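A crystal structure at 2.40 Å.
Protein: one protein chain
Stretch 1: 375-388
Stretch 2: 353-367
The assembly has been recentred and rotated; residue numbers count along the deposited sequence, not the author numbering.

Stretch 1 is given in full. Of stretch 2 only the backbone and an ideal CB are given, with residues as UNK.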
ATOM      1  N   ASP A 375      -2.223  -5.742 -22.458  1.00 37.79           N
ATOM      2  CA  ASP A 375      -1.232  -5.113 -21.594  1.00 35.11           C
ATOM      3  C   ASP A 375      -1.855  -4.092 -20.632  1.00 37.76           C
ATOM      4  O   ASP A 375      -1.325  -3.892 -19.533  1.00 36.50           O
ATOM      5  CB  ASP A 375      -0.143  -4.454 -22.440  1.00 40.32           C
ATOM      6  CG  ASP A 375       1.076  -4.078 -21.626  1.00 40.72           C
ATOM      7  OD1 ASP A 375       1.506  -4.909 -20.810  1.00 37.85           O
ATOM      8  OD2 ASP A 375       1.586  -2.948 -21.782  1.00 40.47           O
ATOM      9  N   SER A 376      -2.956  -3.435 -21.017  1.00 34.97           N
ATOM     10  CA  SER A 376      -3.640  -2.523 -20.107  1.00 29.75           C
ATOM     11  C   SER A 376      -5.128  -2.545 -20.402  1.00 40.08           C
ATOM     12  O   SER A 376      -5.565  -3.020 -21.452  1.00 31.34           O
ATOM     13  CB  SER A 376      -3.157  -1.078 -20.224  1.00 28.79           C
ATOM     14  OG  SER A 376      -3.272  -0.620 -21.566  1.00 30.34           O
ATOM     15  N   LYS A 377      -5.905  -2.032 -19.443  1.00 33.10           N
ATOM     16  CA  LYS A 377      -7.350  -1.922 -19.575  1.00 28.98           C
ATOM     17  C   LYS A 377      -7.811  -0.724 -18.759  1.00 38.54           C
ATOM     18  O   LYS A 377      -7.049  -0.147 -17.975  1.00 32.51           O
ATOM     19  CB  LYS A 377      -8.091  -3.181 -19.106  1.00 29.16           C
ATOM     20  CG  LYS A 377      -7.753  -4.468 -19.846  1.00 30.53           C
ATOM     21  CD  LYS A 377      -8.876  -5.475 -19.756  1.00 31.34           C
ATOM     22  CE  LYS A 377      -8.415  -6.902 -20.027  1.00 32.34           C
ATOM     23  NZ  LYS A 377      -9.524  -7.897 -19.896  1.00 33.25           N
ATOM     24  N   HIS A 378      -9.068  -0.344 -18.973  1.00 33.51           N
ATOM     25  CA  HIS A 378      -9.745   0.580 -18.082  1.00 38.44           C
ATOM     26  C   HIS A 378     -10.283  -0.162 -16.873  1.00 40.92           C
ATOM     27  O   HIS A 378     -10.384  -1.390 -16.862  1.00 42.60           O
ATOM     28  CB  HIS A 378     -10.887   1.291 -18.799  1.00 39.23           C
ATOM     29  CG  HIS A 378     -10.431   2.078 -19.980  1.00 36.27           C
ATOM     30  ND1 HIS A 378      -9.574   3.149 -19.860  1.00 33.84           N
ATOM     31  CD2 HIS A 378     -10.657   1.914 -21.306  1.00 38.05           C
ATOM     32  CE1 HIS A 378      -9.306   3.627 -21.065  1.00 43.59           C
ATOM     33  NE2 HIS A 378      -9.954   2.899 -21.959  1.00 42.71           N
ATOM     34  N   PHE A 379     -10.623   0.615 -15.843  1.00 35.75           N
ATOM     35  CA  PHE A 379     -11.266   0.064 -14.656  1.00 34.97           C
ATOM     36  C   PHE A 379     -12.275   1.034 -14.049  1.00 34.14           C
ATOM     37  O   PHE A 379     -12.762   0.783 -12.936  1.00 29.05           O
ATOM     38  CB  PHE A 379     -10.230  -0.332 -13.593  1.00 32.10           C
ATOM     39  CG  PHE A 379      -9.112   0.649 -13.428  1.00 32.19           C
ATOM     40  CD1 PHE A 379      -9.109   1.545 -12.363  1.00 33.03           C
ATOM     41  CD2 PHE A 379      -8.050   0.673 -14.337  1.00 25.94           C
ATOM     42  CE1 PHE A 379      -8.057   2.460 -12.195  1.00 28.91           C
ATOM     43  CE2 PHE A 379      -6.996   1.569 -14.191  1.00 22.43           C
ATOM     44  CZ  PHE A 379      -6.998   2.471 -13.117  1.00 33.91           C
ATOM     45  N   THR A 380     -12.604   2.122 -14.729  1.00 28.27           N
ATOM     46  CA  THR A 380     -13.636   3.033 -14.289  1.00 30.23           C
ATOM     47  C   THR A 380     -14.614   3.181 -15.434  1.00 37.07           C
ATOM     48  O   THR A 380     -14.239   3.099 -16.605  1.00 38.81           O
ATOM     49  CB  THR A 380     -13.087   4.418 -13.887  1.00 33.13           C
ATOM     50  OG1 THR A 380     -12.552   5.094 -15.044  1.00 33.75           O
ATOM     51  CG2 THR A 380     -11.997   4.269 -12.841  1.00 22.71           C
ATOM     52  N   LYS A 381     -15.878   3.366 -15.079  1.00 33.46           N
ATOM     53  CA  LYS A 381     -16.869   3.702 -16.086  1.00 32.77           C
ATOM     54  C   LYS A 381     -16.516   5.006 -16.787  1.00 30.69           C
ATOM     55  O   LYS A 381     -16.854   5.192 -17.961  1.00 36.53           O
ATOM     56  CB  LYS A 381     -18.246   3.786 -15.421  1.00 35.79           C
ATOM     57  CG  LYS A 381     -19.384   4.144 -16.345  1.00 39.36           C
ATOM     58  CD  LYS A 381     -20.555   4.727 -15.574  1.00 41.67           C
ATOM     59  CE  LYS A 381     -21.651   5.089 -16.530  1.00 42.30           C
ATOM     60  NZ  LYS A 381     -21.673   4.081 -17.628  1.00 43.63           N
ATOM     61  N   PHE A 382     -15.834   5.917 -16.090  1.00 29.40           N
ATOM     62  CA  PHE A 382     -15.663   7.269 -16.614  1.00 35.02           C
ATOM     63  C   PHE A 382     -14.716   7.284 -17.823  1.00 35.93           C
ATOM     64  O   PHE A 382     -15.055   7.809 -18.888  1.00 38.17           O
ATOM     65  CB  PHE A 382     -15.162   8.202 -15.502  1.00 26.68           C
ATOM     66  CG  PHE A 382     -14.796   9.569 -15.993  1.00 30.38           C
ATOM     67  CD1 PHE A 382     -15.760  10.561 -16.090  1.00 35.24           C
ATOM     68  CD2 PHE A 382     -13.496   9.854 -16.412  1.00 35.40           C
ATOM     69  CE1 PHE A 382     -15.440  11.823 -16.595  1.00 32.38           C
ATOM     70  CE2 PHE A 382     -13.154  11.109 -16.928  1.00 27.41           C
ATOM     71  CZ  PHE A 382     -14.124  12.096 -17.016  1.00 38.14           C
ATOM     72  N   SER A 383     -13.516   6.731 -17.659  1.00 33.97           N
ATOM     73  CA  SER A 383     -12.549   6.696 -18.743  1.00 35.20           C
ATOM     74  C   SER A 383     -12.997   5.758 -19.851  1.00 36.97           C
ATOM     75  O   SER A 383     -12.783   6.051 -21.034  1.00 39.89           O
ATOM     76  CB  SER A 383     -11.186   6.284 -18.195  1.00 35.29           C
ATOM     77  OG  SER A 383     -10.822   7.142 -17.123  1.00 35.05           O
ATOM     78  N   PHE A 384     -13.632   4.639 -19.498  1.00 33.45           N
ATOM     79  CA  PHE A 384     -14.107   3.725 -20.530  1.00 37.14           C
ATOM     80  C   PHE A 384     -15.154   4.397 -21.412  1.00 42.64           C
ATOM     81  O   PHE A 384     -15.045   4.376 -22.646  1.00 46.78           O
ATOM     82  CB  PHE A 384     -14.658   2.445 -19.896  1.00 31.37           C
ATOM     83  CG  PHE A 384     -15.331   1.518 -20.881  1.00 36.31           C
ATOM     84  CD1 PHE A 384     -14.588   0.604 -21.617  1.00 42.01           C
ATOM     85  CD2 PHE A 384     -16.711   1.566 -21.082  1.00 34.60           C
ATOM     86  CE1 PHE A 384     -15.203  -0.249 -22.543  1.00 42.20           C
ATOM     87  CE2 PHE A 384     -17.334   0.718 -22.010  1.00 37.62           C
ATOM     88  CZ  PHE A 384     -16.569  -0.193 -22.744  1.00 37.80           C
ATOM     89  N   ASP A 385     -16.166   5.025 -20.792  1.00 36.81           N
ATOM     90  CA  ASP A 385     -17.258   5.630 -21.562  1.00 36.84           C
ATOM     91  C   ASP A 385     -16.759   6.746 -22.469  1.00 42.89           C
ATOM     92  O   ASP A 385     -17.295   6.940 -23.567  1.00 45.89           O
ATOM     93  CB  ASP A 385     -18.352   6.193 -20.641  1.00 39.19           C
ATOM     94  CG  ASP A 385     -19.221   5.115 -19.993  1.00 46.38           C
ATOM     95  OD1 ASP A 385     -19.003   3.909 -20.215  1.00 50.08           O
ATOM     96  OD2 ASP A 385     -20.141   5.489 -19.239  1.00 54.99           O
ATOM     97  N   ILE A 386     -15.782   7.537 -22.014  1.00 45.71           N
ATOM     98  CA  ILE A 386     -15.225   8.558 -22.902  1.00 40.01           C
ATOM     99  C   ILE A 386     -14.705   7.909 -24.173  1.00 39.78           C
ATOM    100  O   ILE A 386     -15.027   8.334 -25.291  1.00 56.66           O
ATOM    101  CB  ILE A 386     -14.113   9.360 -22.206  1.00 40.96           C
ATOM    102  CG1 ILE A 386     -14.678  10.378 -21.226  1.00 43.09           C
ATOM    103  CG2 ILE A 386     -13.296  10.097 -23.240  1.00 35.76           C
ATOM    104  CD1 ILE A 386     -13.579  11.173 -20.541  1.00 31.58           C
ATOM    105  N   ASN A 387     -13.913   6.847 -24.021  1.00 39.66           N
ATOM    106  CA  ASN A 387     -13.305   6.211 -25.183  1.00 48.42           C
ATOM    107  C   ASN A 387     -14.340   5.442 -25.996  1.00 53.41           C
ATOM    108  O   ASN A 387     -14.308   5.455 -27.236  1.00 60.63           O
ATOM    109  CB  ASN A 387     -12.160   5.305 -24.731  1.00 36.05           C
ATOM    110  CG  ASN A 387     -10.907   6.096 -24.388  1.00 41.74           C
ATOM    111  OD1 ASN A 387     -10.521   7.005 -25.115  1.00 47.83           O
ATOM    112  ND2 ASN A 387     -10.289   5.771 -23.264  1.00 43.76           N
ATOM    113  N   ASN A 388     -15.269   4.781 -25.313  1.00 50.79           N
ATOM    114  CA  ASN A 388     -16.325   4.043 -25.995  1.00 55.69           C
ATOM    115  C   ASN A 388     -17.202   4.968 -26.844  1.00 58.98           C
ATOM    116  O   ASN A 388     -17.592   4.616 -27.965  1.00 59.80           O
ATOM    117  CB  ASN A 388     -17.151   3.294 -24.947  1.00 53.36           C
ATOM    118  CG  ASN A 388     -18.141   2.341 -25.551  1.00 55.72           C
ATOM    119  OD1 ASN A 388     -17.766   1.356 -26.181  1.00 56.84           O
ATOM    120  ND2 ASN A 388     -19.420   2.611 -25.340  1.00 57.80           N
ATOM    121  N   UNK A 353      -5.190  14.675 -14.745  1.00 28.74           N
ATOM    122  CA  UNK A 353      -6.462  13.944 -14.714  1.00 32.10           C
ATOM    123  C   UNK A 353      -6.750  13.257 -16.037  1.00 29.64           C
ATOM    124  O   UNK A 353      -6.584  13.861 -17.105  1.00 27.64           O
ATOM    125  CB  UNK A 353      -7.612  14.892 -14.366  1.00 32.10           C
ATOM    126  N   UNK A 354      -7.266  12.015 -16.015  1.00 32.96           N
ATOM    127  CA  UNK A 354      -7.535  11.208 -14.813  1.00 35.60           C
ATOM    128  C   UNK A 354      -6.272  10.520 -14.282  1.00 36.50           C
ATOM    129  O   UNK A 354      -5.612   9.793 -15.005  1.00 40.98           O
ATOM    130  CB  UNK A 354      -8.602  10.155 -15.119  1.00 35.60           C
ATOM    131  N   UNK A 355      -5.983  10.734 -13.003  1.00 25.42           N
ATOM    132  CA  UNK A 355      -4.683  10.388 -12.435  1.00 29.89           C
ATOM    133  C   UNK A 355      -4.384   8.883 -12.452  1.00 34.08           C
ATOM    134  O   UNK A 355      -3.213   8.495 -12.502  1.00 34.63           O
ATOM    135  CB  UNK A 355      -4.606  10.903 -10.996  1.00 29.89           C
ATOM    136  N   UNK A 356      -5.403   8.025 -12.371  1.00 31.28           N
ATOM    137  CA  UNK A 356      -5.208   6.578 -12.314  1.00 28.38           C
ATOM    138  C   UNK A 356      -5.736   5.854 -13.547  1.00 34.64           C
ATOM    139  O   UNK A 356      -4.996   5.070 -14.158  1.00 36.93           O
ATOM    140  CB  UNK A 356      -5.888   6.015 -11.065  1.00 28.38           C
ATOM    141  N   UNK A 357      -6.988   6.095 -13.963  1.00 25.12           N
ATOM    142  CA  UNK A 357      -7.498   5.499 -15.205  1.00 29.79           C
ATOM    143  C   UNK A 357      -7.374   6.511 -16.351  1.00 37.49           C
ATOM    144  O   UNK A 357      -8.340   7.212 -16.696  1.00 35.22           O
ATOM    145  CB  UNK A 357      -8.952   5.054 -15.037  1.00 29.79           C
ATOM    146  N   UNK A 358      -6.178   6.560 -16.965  1.00 30.65           N
ATOM    147  CA  UNK A 358      -5.896   7.472 -18.080  1.00 33.25           C
ATOM    148  C   UNK A 358      -6.684   7.116 -19.331  1.00 32.68           C
ATOM    149  O   UNK A 358      -6.941   5.946 -19.616  1.00 33.87           O
ATOM    150  CB  UNK A 358      -4.400   7.465 -18.400  1.00 33.25           C
ATOM    151  N   UNK A 359      -6.997   8.146 -20.125  1.00 35.03           N
ATOM    152  CA  UNK A 359      -7.808   7.974 -21.329  1.00 37.39           C
ATOM    153  C   UNK A 359      -7.116   7.146 -22.413  1.00 38.87           C
ATOM    154  O   UNK A 359      -7.803   6.565 -23.259  1.00 36.78           O
ATOM    155  CB  UNK A 359      -8.177   9.346 -21.897  1.00 37.39           C
ATOM    156  N   UNK A 360      -5.787   7.095 -22.430  1.00 34.53           N
ATOM    157  CA  UNK A 360      -5.060   6.228 -23.351  1.00 38.36           C
ATOM    158  C   UNK A 360      -4.599   4.927 -22.689  1.00 41.44           C
ATOM    159  O   UNK A 360      -3.783   4.206 -23.272  1.00 43.67           O
ATOM    160  CB  UNK A 360      -3.851   6.974 -23.920  1.00 38.36           C
ATOM    161  N   UNK A 361      -5.078   4.640 -21.469  1.00 30.56           N
ATOM    162  CA  UNK A 361      -4.830   3.371 -20.770  1.00 33.50           C
ATOM    163  C   UNK A 361      -3.349   3.147 -20.474  1.00 28.22           C
ATOM    164  O   UNK A 361      -2.872   2.018 -20.480  1.00 34.39           O
ATOM    165  CB  UNK A 361      -5.366   2.203 -21.601  1.00 33.50           C
ATOM    166  N   UNK A 362      -2.607   4.207 -20.178  1.00 33.39           N
ATOM    167  CA  UNK A 362      -1.155   4.137 -20.102  1.00 34.22           C
ATOM    168  C   UNK A 362      -0.607   4.237 -18.688  1.00 35.55           C
ATOM    169  O   UNK A 362       0.609   4.126 -18.506  1.00 32.38           O
ATOM    170  CB  UNK A 362      -0.545   5.250 -20.957  1.00 34.22           C
ATOM    171  N   UNK A 363      -1.451   4.479 -17.694  1.00 37.26           N
ATOM    172  CA  UNK A 363      -0.948   4.526 -16.341  1.00 38.03           C
ATOM    173  C   UNK A 363      -0.471   3.141 -15.928  1.00 37.71           C
ATOM    174  O   UNK A 363      -0.803   2.126 -16.557  1.00 24.10           O
ATOM    175  CB  UNK A 363      -2.020   5.045 -15.380  1.00 38.03           C
ATOM    176  N   UNK A 364       0.329   3.111 -14.863  1.00 29.68           N
ATOM    177  CA  UNK A 364       0.739   1.839 -14.310  1.00 25.76           C
ATOM    178  C   UNK A 364      -0.439   1.029 -13.811  1.00 32.33           C
ATOM    179  O   UNK A 364      -0.418  -0.208 -13.863  1.00 33.97           O
ATOM    180  CB  UNK A 364       1.740   2.058 -13.174  1.00 25.76           C
ATOM    181  N   UNK A 365      -1.478   1.715 -13.299  1.00 33.66           N
ATOM    182  CA  UNK A 365      -2.677   1.021 -12.814  1.00 26.31           C
ATOM    183  C   UNK A 365      -3.493   0.457 -13.978  1.00 21.98           C
ATOM    184  O   UNK A 365      -4.039  -0.644 -13.880  1.00 26.90           O
ATOM    185  CB  UNK A 365      -3.541   1.969 -11.979  1.00 26.31           C
ATOM    186  N   UNK A 366      -3.629   1.219 -15.064  1.00 23.48           N
ATOM    187  CA  UNK A 366      -4.072   0.651 -16.344  1.00 27.87           C
ATOM    188  C   UNK A 366      -3.327  -0.639 -16.665  1.00 27.93           C
ATOM    189  O   UNK A 366      -3.927  -1.640 -17.065  1.00 27.63           O
ATOM    190  CB  UNK A 366      -3.871   1.662 -17.475  1.00 27.87           C
ATOM    191  N   UNK A 367      -1.992  -0.609 -16.524  1.00 34.01           N
ATOM    192  CA  UNK A 367      -1.164  -1.768 -16.822  1.00 25.20           C
ATOM    193  C   UNK A 367      -1.418  -2.916 -15.850  1.00 30.34           C
ATOM    194  O   UNK A 367      -1.297  -4.079 -16.250  1.00 25.47           O
ATOM    195  CB  UNK A 367       0.315  -1.377 -16.791  1.00 25.20           C
TER

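Positions 353 and 355 have no atom of stretch 1 within 5.5 Å of their CB and leave the choice open; they are Pro353 and Ala355. At 354 the preceding peptide is cis, with phi near -81°, which strongly favours proline, and the CB points toward Phe382 and Ser383. Pro354 places CG 4.1 Å from Phe382 CE2, at the edge of that ring.

At 356 the CB lies 4.2 Å from Phe379 CZ, so an apolar group would suit. Phe356 touches Phe379 through its CB, but its ring leads away.

Position 357 is the most telling. Its CB points toward stretch 1, into a cluster of donors: the backbone N of Phe379 and Thr380, Thr380 OG1 and the His378 imidazole. A short side chain with two acceptor atoms suits best, which favours aspartate; asparagine could serve only part of the cluster. Asp357 divides its carboxylate: OD2 accepts from Phe379 N (3.0 Å), Thr380 N (2.9 Å) and Thr380 OG1 (2.8 Å), while OD1 accepts from His378 ND1 (3.1 Å). Its CB also packs over the face of the Phe379 ring, and its backbone O receives Ser383 OG at 2.5 Å.

The CB of 358 points away, and many residues are possible; Ser358 opens a type I turn ending at 361. At 359 the CB runs sideways near Asn387 and Ile386, where a branched apolar chain could reach the helix. Leu359 does so, with CD2 3.8 Å from Ile386 CD1, while its O accepts from Asn387 ND2 (2.6 Å). Position 360 points away, favouring a polar residue: Asp360.

At 361 phi is positive (63°), which suits glycine, asparagine or aspartate, and the CB faces Ser376 OG at 3.5 Å, where a small or polar side chain would suit. Ala361 is deposited, with a positive phi uncommon for alanine, and its O accepts from Ser376 OG (2.9 Å).

The CB of 362 points away, so many small or polar residues would serve; Ser362 OG donates to Asp360 OD1 (2.8 Å). Position 363 directly precedes a helix, where serine, threonine, aspartate or asparagine commonly caps; Ser363 OG accepts from the N of 366 at 2.9 Å. At 364, in the first turn of the helix, nothing of stretch 1 lies within 5.5 Å of the ideal CB, so many residues would serve; it is Gly364. The CB of 365 lies 3.7 Å from Phe379 CZ, allowing any chain with an aliphatic stem; Glu365 packs its CB there and directs its end away.

At 366 the CB is 3.7 Å from Lys377 O, an acceptor inviting a donor such as asparagine or glutamine. Asn366 ND2 donates to Lys377 O (2.9 Å) and to Asp357 OD1 (2.8 Å), and its backbone O receives Lys377 N (3.1 Å). Position 367 runs sideways near Asp375, where a polar or basic chain would suit; Asn367 brings ND2 3.2 Å from Asp375 OD2.

Stretch 2 353-367: PPAFDSLDASSGENN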
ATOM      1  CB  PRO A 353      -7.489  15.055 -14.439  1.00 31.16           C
ATOM      2  CG  PRO A 353      -6.895  16.260 -15.111  1.00 35.39           C
ATOM      3  CD  PRO A 353      -5.384  16.102 -15.075  1.00 31.33           C
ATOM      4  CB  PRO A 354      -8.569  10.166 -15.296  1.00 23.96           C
ATOM      5  CG  PRO A 354      -9.063  10.685 -16.625  1.00 27.24           C
ATOM      6  CD  PRO A 354      -7.924  11.457 -17.211  1.00 27.65           C
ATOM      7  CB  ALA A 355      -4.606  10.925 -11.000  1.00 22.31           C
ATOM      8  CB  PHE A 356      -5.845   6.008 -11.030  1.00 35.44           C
ATOM      9  CG  PHE A 356      -5.219   6.549  -9.776  1.00 35.90           C
ATOM     10  CD1 PHE A 356      -5.644   7.764  -9.246  1.00 27.83           C
ATOM     11  CD2 PHE A 356      -4.169   5.889  -9.170  1.00 25.48           C
ATOM     12  CE1 PHE A 356      -5.047   8.301  -8.141  1.00 19.12           C
ATOM     13  CE2 PHE A 356      -3.570   6.422  -8.045  1.00 32.66           C
ATOM     14  CZ  PHE A 356      -4.016   7.630  -7.524  1.00 30.34           C
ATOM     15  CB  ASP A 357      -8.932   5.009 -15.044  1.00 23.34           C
ATOM     16  CG  ASP A 357      -9.348   4.088 -16.185  1.00 34.75           C
ATOM     17  OD1 ASP A 357      -8.481   3.889 -17.072  1.00 36.87           O
ATOM     18  OD2 ASP A 357     -10.497   3.559 -16.199  1.00 25.06           O
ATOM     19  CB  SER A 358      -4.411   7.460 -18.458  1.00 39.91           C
ATOM     20  OG  SER A 358      -3.581   7.344 -17.332  1.00 50.01           O
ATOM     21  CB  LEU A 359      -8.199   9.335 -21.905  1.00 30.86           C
ATOM     22  CG  LEU A 359      -9.204  10.120 -21.074  1.00 38.74           C
ATOM     23  CD1 LEU A 359      -9.800  11.223 -21.895  1.00 40.55           C
ATOM     24  CD2 LEU A 359     -10.281   9.204 -20.533  1.00 38.77           C
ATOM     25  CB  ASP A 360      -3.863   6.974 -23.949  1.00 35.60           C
ATOM     26  CG  ASP A 360      -2.792   7.287 -22.918  1.00 56.58           C
ATOM     27  OD1 ASP A 360      -3.117   7.341 -21.715  1.00 63.09           O
ATOM     28  OD2 ASP A 360      -1.625   7.498 -23.313  1.00 67.84           O
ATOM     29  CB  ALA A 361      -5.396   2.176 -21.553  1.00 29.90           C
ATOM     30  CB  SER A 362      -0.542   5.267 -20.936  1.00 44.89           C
ATOM     31  OG  SER A 362      -0.861   6.514 -20.327  1.00 51.14           O
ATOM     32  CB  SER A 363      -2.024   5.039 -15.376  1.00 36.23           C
ATOM     33  OG  SER A 363      -2.713   3.965 -14.766  1.00 36.48           O
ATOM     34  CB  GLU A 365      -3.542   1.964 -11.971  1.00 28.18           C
ATOM     35  CG  GLU A 365      -3.010   2.262 -10.568  1.00 41.46           C
ATOM     36  CD  GLU A 365      -1.785   3.174 -10.566  1.00 45.00           C
ATOM     37  OE1 GLU A 365      -0.861   2.912  -9.759  1.00 45.16           O
ATOM     38  OE2 GLU A 365      -1.744   4.145 -11.364  1.00 39.32           O
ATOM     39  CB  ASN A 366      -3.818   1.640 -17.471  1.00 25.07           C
ATOM     40  CG  ASN A 366      -4.761   2.802 -17.465  1.00 32.92           C
ATOM     41  OD1 ASN A 366      -4.323   3.950 -17.602  1.00 30.86           O
ATOM     42  ND2 ASN A 366      -6.068   2.526 -17.374  1.00 26.10           N
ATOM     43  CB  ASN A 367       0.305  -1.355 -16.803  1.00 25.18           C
ATOM     44  CG  ASN A 367       1.203  -2.409 -17.368  1.00 26.22           C
ATOM     45  OD1 ASN A 367       1.745  -3.219 -16.636  1.00 26.62           O
ATOM     46  ND2 ASN A 367       1.337  -2.432 -18.684  1.00 27.68           N
TER
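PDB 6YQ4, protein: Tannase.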